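Local coordinates for protein spectinomycin 9-adenylyltransferase (Enterococcus faecalis, PDB 6SXJ) that inactivates the antibiotic spectinomycin by transferring AMP from ATP to its 9-hydroxyl group, giving bacteria resistance to spectinomycin but not to streptomycin, at residues D129-L134 and P155-S160; R164-S169 and L193-G198. All blocks are in the same frame, centred on the assembly; numbering follows the deposited sequence.

Contact 1 (D129-L134 and P155-S160); sequences DLTIML and PDIPFS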
loop_
_atom_site.group_PDB
_atom_site.type_symbol
_atom_site.label_atom_id
_atom_site.label_comp_id
_atom_site.label_asym_id
_atom_site.label_seq_id
_atom_site.Cartn_x
_atom_site.Cartn_y
_atom_site.Cartn_z
ATOM N N ASP A 129 -2.236 -9.093 0.402
ATOM C CA ASP A 129 -1.634 -7.881 0.942
ATOM C C ASP A 129 -2.671 -6.999 1.623
ATOM O O ASP A 129 -2.333 -6.238 2.537
ATOM C CB ASP A 129 -0.932 -7.105 -0.170
ATOM C CG ASP A 129 0.452 -7.637 -0.466
ATOM O OD1 ASP A 129 1.112 -8.128 0.473
ATOM O OD2 ASP A 129 0.882 -7.572 -1.638
ATOM N N LEU A 130 -3.931 -7.077 1.190
ATOM C CA LEU A 130 -4.983 -6.280 1.806
ATOM C C LEU A 130 -5.175 -6.633 3.273
ATOM O O LEU A 130 -5.678 -5.807 4.045
ATOM C CB LEU A 130 -6.287 -6.468 1.032
ATOM C CG LEU A 130 -7.519 -5.745 1.571
ATOM C CD1 LEU A 130 -7.353 -4.234 1.538
ATOM C CD2 LEU A 130 -8.732 -6.171 0.762
ATOM N N THR A 131 -4.781 -7.835 3.685
ATOM C CA THR A 131 -4.868 -8.170 5.101
ATOM C C THR A 131 -3.946 -7.289 5.937
ATOM O O THR A 131 -4.262 -6.972 7.088
ATOM C CB THR A 131 -4.533 -9.649 5.319
ATOM O OG1 THR A 131 -5.605 -10.453 4.817
ATOM C CG2 THR A 131 -4.335 -9.942 6.803
ATOM N N ILE A 132 -2.791 -6.916 5.393
ATOM C CA ILE A 132 -1.882 -6.029 6.113
ATOM C C ILE A 132 -2.409 -4.603 6.098
ATOM O O ILE A 132 -2.215 -3.852 7.065
ATOM C CB ILE A 132 -0.482 -6.116 5.487
ATOM C CG1 ILE A 132 -0.065 -7.581 5.327
ATOM C CG2 ILE A 132 0.535 -5.382 6.334
ATOM C CD1 ILE A 132 1.154 -7.770 4.447
ATOM N N MET A 133 -3.077 -4.211 5.013
ATOM C CA MET A 133 -3.653 -2.878 4.924
ATOM C C MET A 133 -4.794 -2.717 5.915
ATOM O O MET A 133 -4.812 -1.770 6.710
ATOM C CB MET A 133 -4.137 -2.623 3.497
ATOM C CG MET A 133 -3.109 -2.961 2.437
ATOM S SD MET A 133 -3.724 -2.791 0.758
ATOM C CE MET A 133 -4.758 -1.328 0.892
ATOM N N LEU A 134 -5.756 -3.640 5.881
ATOM C CA LEU A 134 -6.871 -3.577 6.820
ATOM C C LEU A 134 -6.373 -3.624 8.257
ATOM O O LEU A 134 -6.931 -2.960 9.139
ATOM C CB LEU A 134 -7.849 -4.719 6.548
ATOM C CG LEU A 134 -8.482 -4.758 5.156
ATOM C CD1 LEU A 134 -9.399 -5.965 5.010
ATOM C CD2 LEU A 134 -9.241 -3.470 4.886
ATOM N N PRO A 155 -14.340 -6.980 10.926
ATOM C CA PRO A 155 -14.162 -7.940 12.024
ATOM C C PRO A 155 -12.753 -7.874 12.589
ATOM O O PRO A 155 -11.833 -7.316 11.987
ATOM C CB PRO A 155 -14.428 -9.296 11.359
ATOM C CG PRO A 155 -14.023 -9.089 9.916
ATOM C CD PRO A 155 -14.382 -7.645 9.606
ATOM N N ASP A 156 -12.590 -8.458 13.774
ATOM C CA ASP A 156 -11.253 -8.644 14.318
ATOM C C ASP A 156 -10.428 -9.446 13.322
ATOM O O ASP A 156 -10.894 -10.455 12.787
ATOM C CB ASP A 156 -11.320 -9.354 15.669
ATOM C CG ASP A 156 -12.079 -8.550 16.712
ATOM O OD1 ASP A 156 -12.453 -7.387 16.424
ATOM O OD2 ASP A 156 -12.303 -9.078 17.822
ATOM N N ILE A 157 -9.224 -8.977 13.034
ATOM C CA ILE A 157 -8.348 -9.648 12.078
ATOM C C ILE A 157 -7.216 -10.303 12.873
ATOM O O ILE A 157 -6.403 -9.590 13.481
ATOM C CB ILE A 157 -7.802 -8.683 11.023
ATOM C CG1 ILE A 157 -8.948 -7.911 10.370
ATOM C CG2 ILE A 157 -7.021 -9.458 9.961
ATOM C CD1 ILE A 157 -8.491 -6.839 9.397
ATOM N N PRO A 158 -7.126 -11.630 12.903
ATOM C CA PRO A 158 -6.052 -12.273 13.672
ATOM C C PRO A 158 -4.691 -11.868 13.130
ATOM O O PRO A 158 -4.457 -11.882 11.919
ATOM C CB PRO A 158 -6.319 -13.770 13.476
ATOM C CG PRO A 158 -7.044 -13.856 12.168
ATOM C CD PRO A 158 -7.888 -12.602 12.096
ATOM N N PHE A 159 -3.790 -11.495 14.037
ATOM C CA PHE A 159 -2.439 -11.171 13.608
ATOM C C PHE A 159 -1.759 -12.358 12.940
ATOM O O PHE A 159 -0.829 -12.165 12.149
ATOM C CB PHE A 159 -1.608 -10.699 14.789
ATOM C CG PHE A 159 -0.220 -10.290 14.416
ATOM C CD1 PHE A 159 0.838 -11.158 14.595
ATOM C CD2 PHE A 159 0.027 -9.036 13.884
ATOM C CE1 PHE A 159 2.120 -10.783 14.257
ATOM C CE2 PHE A 159 1.309 -8.655 13.544
ATOM C CZ PHE A 159 2.357 -9.529 13.730
ATOM N N SER A 160 -2.196 -13.580 13.243
ATOM C CA SER A 160 -1.645 -14.743 12.560
ATOM C C SER A 160 -1.860 -14.638 11.055
ATOM O O SER A 160 -0.979 -15.002 10.267
ATOM C CB SER A 160 -2.278 -16.022 13.113
ATOM O OG SER A 160 -3.602 -16.193 12.641
#
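Ile157 meets Leu134 and Thr131 with its two branches, one to each residue, and the contact is wholly apolar. The longer branch makes the closer approach: its terminal CD1 lies 3.6 Å from Leu134 CB and 4.0 Å from Leu134 C, so it rests against the root of the leucine and not against its methyls. The shorter branch gives a looser touch, Ile157 CG2 to Thr131 CG2 at 4.2 Å, where the two side chains run past each other in opposite directions. On Ile157, CG1 stands beside the backbone N (chi1 -52°) and continues extended to CD1 (chi2 175°), which carries the methyl to Leu134, while CG2 is left to face the threonine. Residues 131 and 134 are one helical turn apart, and this spacing lets a single isoleucine bridge them. The arrangement joins the N-terminal part of helix 130-139 to the loop that leads into helix 159-173, with Pro158 at the N-cap position, and so brings a loop within the C-terminal aminoglycoside adenylyltransferase family region against a helix packed on the nucleotidyltransferase sheet. Thr131 turns OG1 toward its own backbone N side (chi1 -71°), and that hydroxyl is hydrogen-bonded to ND1 of His100. Trp98 touches both Thr131 and Ile157. On the sheet side, Leu130 and Leu134 pack on Ile90 of strand 85-91.

Contact 2 (R164-S169 and L193-G198); sequences RAIMDS and LTMDTG
Residues 164-169 of helix 159-173 face the last part of helix 181-196 and the turn after it, with the CA atoms of Ile166 and Met195 8.0 Å apart, a spacing that four side chains bridge without any polar bond. Ile166 and Thr194 point their end methyls at each other, and these meet nearly head-on, Ile166 CD1 to Thr194 CG2 at 3.5 Å, a distance short for two carbons. The threonine places CG2 between its backbone N and carbonyl carbon, with OG1 anti to the N (chi1 167°); OG1 nevertheless remains 4.1 Å from the same Ile166 CD1. Met195 slides past Ile166 in the opposite sense, laying its terminal CE 4.0 Å from Ile166 CD1 and at a similar distance from Ile166 CB. Its methyl therefore lies along the flank of the isoleucine.

The pairing belongs to the helical C-terminal region of this aminoglycoside adenylyltransferase: helix 159-173 is set against the C-terminal end of helix 181-196, the next helix in the chain. The buried surface of 191 Å² falls largely on Ile166 and Met195.

At the other edge the two methionines cross at about a right angle, with sulfur against sulfur: Met167 SD lies 3.7 Å from Met195 SD. The CA–CB bond of Met167 does not aim at the facing helix; chi1 (-53°) with the bend at chi2 (-42°) swings SD round to it. One turn back along helix 181-196, Met191 also packs on Ile166, while Ile132 of helix 130-139 touches that isoleucine as well.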
loop_
_atom_site.group_PDB
_atom_site.type_symbol
_atom_site.label_atom_id
_atom_site.label_comp_id
_atom_site.label_asym_id
_atom_site.label_seq_id
_atom_site.Cartn_x
_atom_site.Cartn_y
_atom_site.Cartn_z
ATOM N N ARG A 164 0.844 -14.769 8.043
ATOM C CA ARG A 164 0.706 -15.474 6.790
ATOM C C ARG A 164 0.789 -14.534 5.607
ATOM O O ARG A 164 1.242 -14.940 4.534
ATOM C CB ARG A 164 -0.629 -16.193 6.761
ATOM C CG ARG A 164 -0.845 -17.105 5.548
ATOM C CD ARG A 164 -1.570 -18.436 5.908
ATOM N NE ARG A 164 -2.804 -18.195 6.638
ATOM C CZ ARG A 164 -4.010 -18.346 6.112
ATOM N NH1 ARG A 164 -4.137 -18.759 4.860
ATOM N NH2 ARG A 164 -5.083 -18.082 6.838
ATOM N N ALA A 165 0.261 -13.312 5.751
ATOM C CA ALA A 165 0.278 -12.342 4.661
ATOM C C ALA A 165 1.703 -11.913 4.327
ATOM O O ALA A 165 2.115 -11.934 3.161
ATOM C CB ALA A 165 -0.579 -11.134 5.049
ATOM N N ILE A 166 2.472 -11.517 5.343
ATOM C CA ILE A 166 3.825 -11.026 5.096
ATOM C C ILE A 166 4.691 -12.114 4.471
ATOM O O ILE A 166 5.440 -11.861 3.519
ATOM C CB ILE A 166 4.443 -10.495 6.402
ATOM C CG1 ILE A 166 3.847 -9.132 6.760
ATOM C CG2 ILE A 166 5.964 -10.411 6.272
ATOM C CD1 ILE A 166 4.267 -8.612 8.113
ATOM N N MET A 167 4.615 -13.339 4.996
ATOM C CA MET A 167 5.480 -14.401 4.496
ATOM C C MET A 167 5.157 -14.742 3.047
ATOM O O MET A 167 6.059 -14.937 2.225
ATOM C CB MET A 167 5.336 -15.645 5.365
ATOM C CG MET A 167 5.542 -15.436 6.850
ATOM S SD MET A 167 6.915 -14.355 7.265
ATOM C CE MET A 167 8.309 -15.272 6.647
ATOM N N ASP A 168 3.874 -14.825 2.712
ATOM C CA ASP A 168 3.511 -15.167 1.343
ATOM C C ASP A 168 3.977 -14.088 0.366
ATOM O O ASP A 168 4.420 -14.397 -0.746
ATOM C CB ASP A 168 2.000 -15.379 1.241
ATOM C CG ASP A 168 1.552 -16.735 1.760
ATOM O OD1 ASP A 168 2.418 -17.508 2.197
ATOM O OD2 ASP A 168 0.332 -17.024 1.731
ATOM N N SER A 169 3.966 -12.824 0.792
ATOM C CA SER A 169 4.423 -11.750 -0.085
ATOM C C SER A 169 5.937 -11.775 -0.253
ATOM O O SER A 169 6.451 -11.538 -1.354
ATOM C CB SER A 169 3.982 -10.401 0.472
ATOM O OG SER A 169 4.614 -9.344 -0.224
ATOM N N LEU A 193 10.443 -5.550 10.647
ATOM C CA LEU A 193 10.016 -4.771 11.800
ATOM C C LEU A 193 8.631 -5.183 12.266
ATOM O O LEU A 193 8.454 -5.549 13.432
ATOM C CB LEU A 193 10.057 -3.286 11.465
ATOM C CG LEU A 193 11.470 -2.700 11.504
ATOM C CD1 LEU A 193 11.500 -1.236 11.102
ATOM C CD2 LEU A 193 12.102 -2.901 12.866
ATOM N N THR A 194 7.652 -5.191 11.350
ATOM C CA THR A 194 6.276 -5.421 11.756
ATOM C C THR A 194 6.075 -6.833 12.298
ATOM O O THR A 194 5.250 -7.013 13.197
ATOM C CB THR A 194 5.316 -5.117 10.606
ATOM O OG1 THR A 194 4.036 -5.637 10.964
ATOM C CG2 THR A 194 5.781 -5.717 9.320
ATOM N N MET A 195 6.854 -7.827 11.847
ATOM C CA MET A 195 6.650 -9.161 12.389
ATOM C C MET A 195 7.217 -9.317 13.782
ATOM O O MET A 195 6.741 -10.192 14.499
ATOM C CB MET A 195 7.257 -10.241 11.516
ATOM C CG MET A 195 6.851 -11.607 11.919
ATOM S SD MET A 195 6.400 -12.687 10.577
ATOM C CE MET A 195 4.835 -12.018 10.170
ATOM N N ASP A 196 8.141 -8.453 14.216
ATOM C CA ASP A 196 8.616 -8.530 15.596
ATOM C C ASP A 196 7.807 -7.573 16.459
ATOM O O ASP A 196 6.813 -7.995 17.059
ATOM C CB ASP A 196 10.109 -8.226 15.701
ATOM C CG ASP A 196 10.778 -9.024 16.791
ATOM O OD1 ASP A 196 11.713 -9.778 16.491
ATOM O OD2 ASP A 196 10.359 -8.918 17.956
ATOM N N THR A 197 8.200 -6.293 16.494
ATOM C CA THR A 197 7.574 -5.320 17.383
ATOM C C THR A 197 6.057 -5.390 17.271
ATOM O O THR A 197 5.362 -5.703 18.242
ATOM C CB THR A 197 8.075 -3.912 17.049
ATOM O OG1 THR A 197 7.452 -3.475 15.835
ATOM C CG2 THR A 197 9.591 -3.888 16.889
ATOM N N GLY A 198 5.532 -5.126 16.076
ATOM C CA GLY A 198 4.107 -5.232 15.831
ATOM C C GLY A 198 3.533 -4.069 15.048
ATOM O O GLY A 198 2.354 -4.077 14.686
#

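From the N terminus, the chain first builds most of the nucleotidyltransferase sheet and then enters helix 130-139. Contact 1 closes a loop of 20 intervening residues that includes edge strand 142-144, returning the chain to the start of that helix. Contact 2 opens only after contact 1 has closed; its 23-residue connection, 16 of them helical, runs out of helix 159-173 and into helix 181-196, whose last part makes the contact. The loops are thus in series, neither nested nor crossed. Helix 159-173 serves both, and the contact centres are 11 Å apart. Direct packing joins them: Ile132 CG1 lies 3.6 Å from Ala165 CB, linking the sheet-packed helix to helix 159-173.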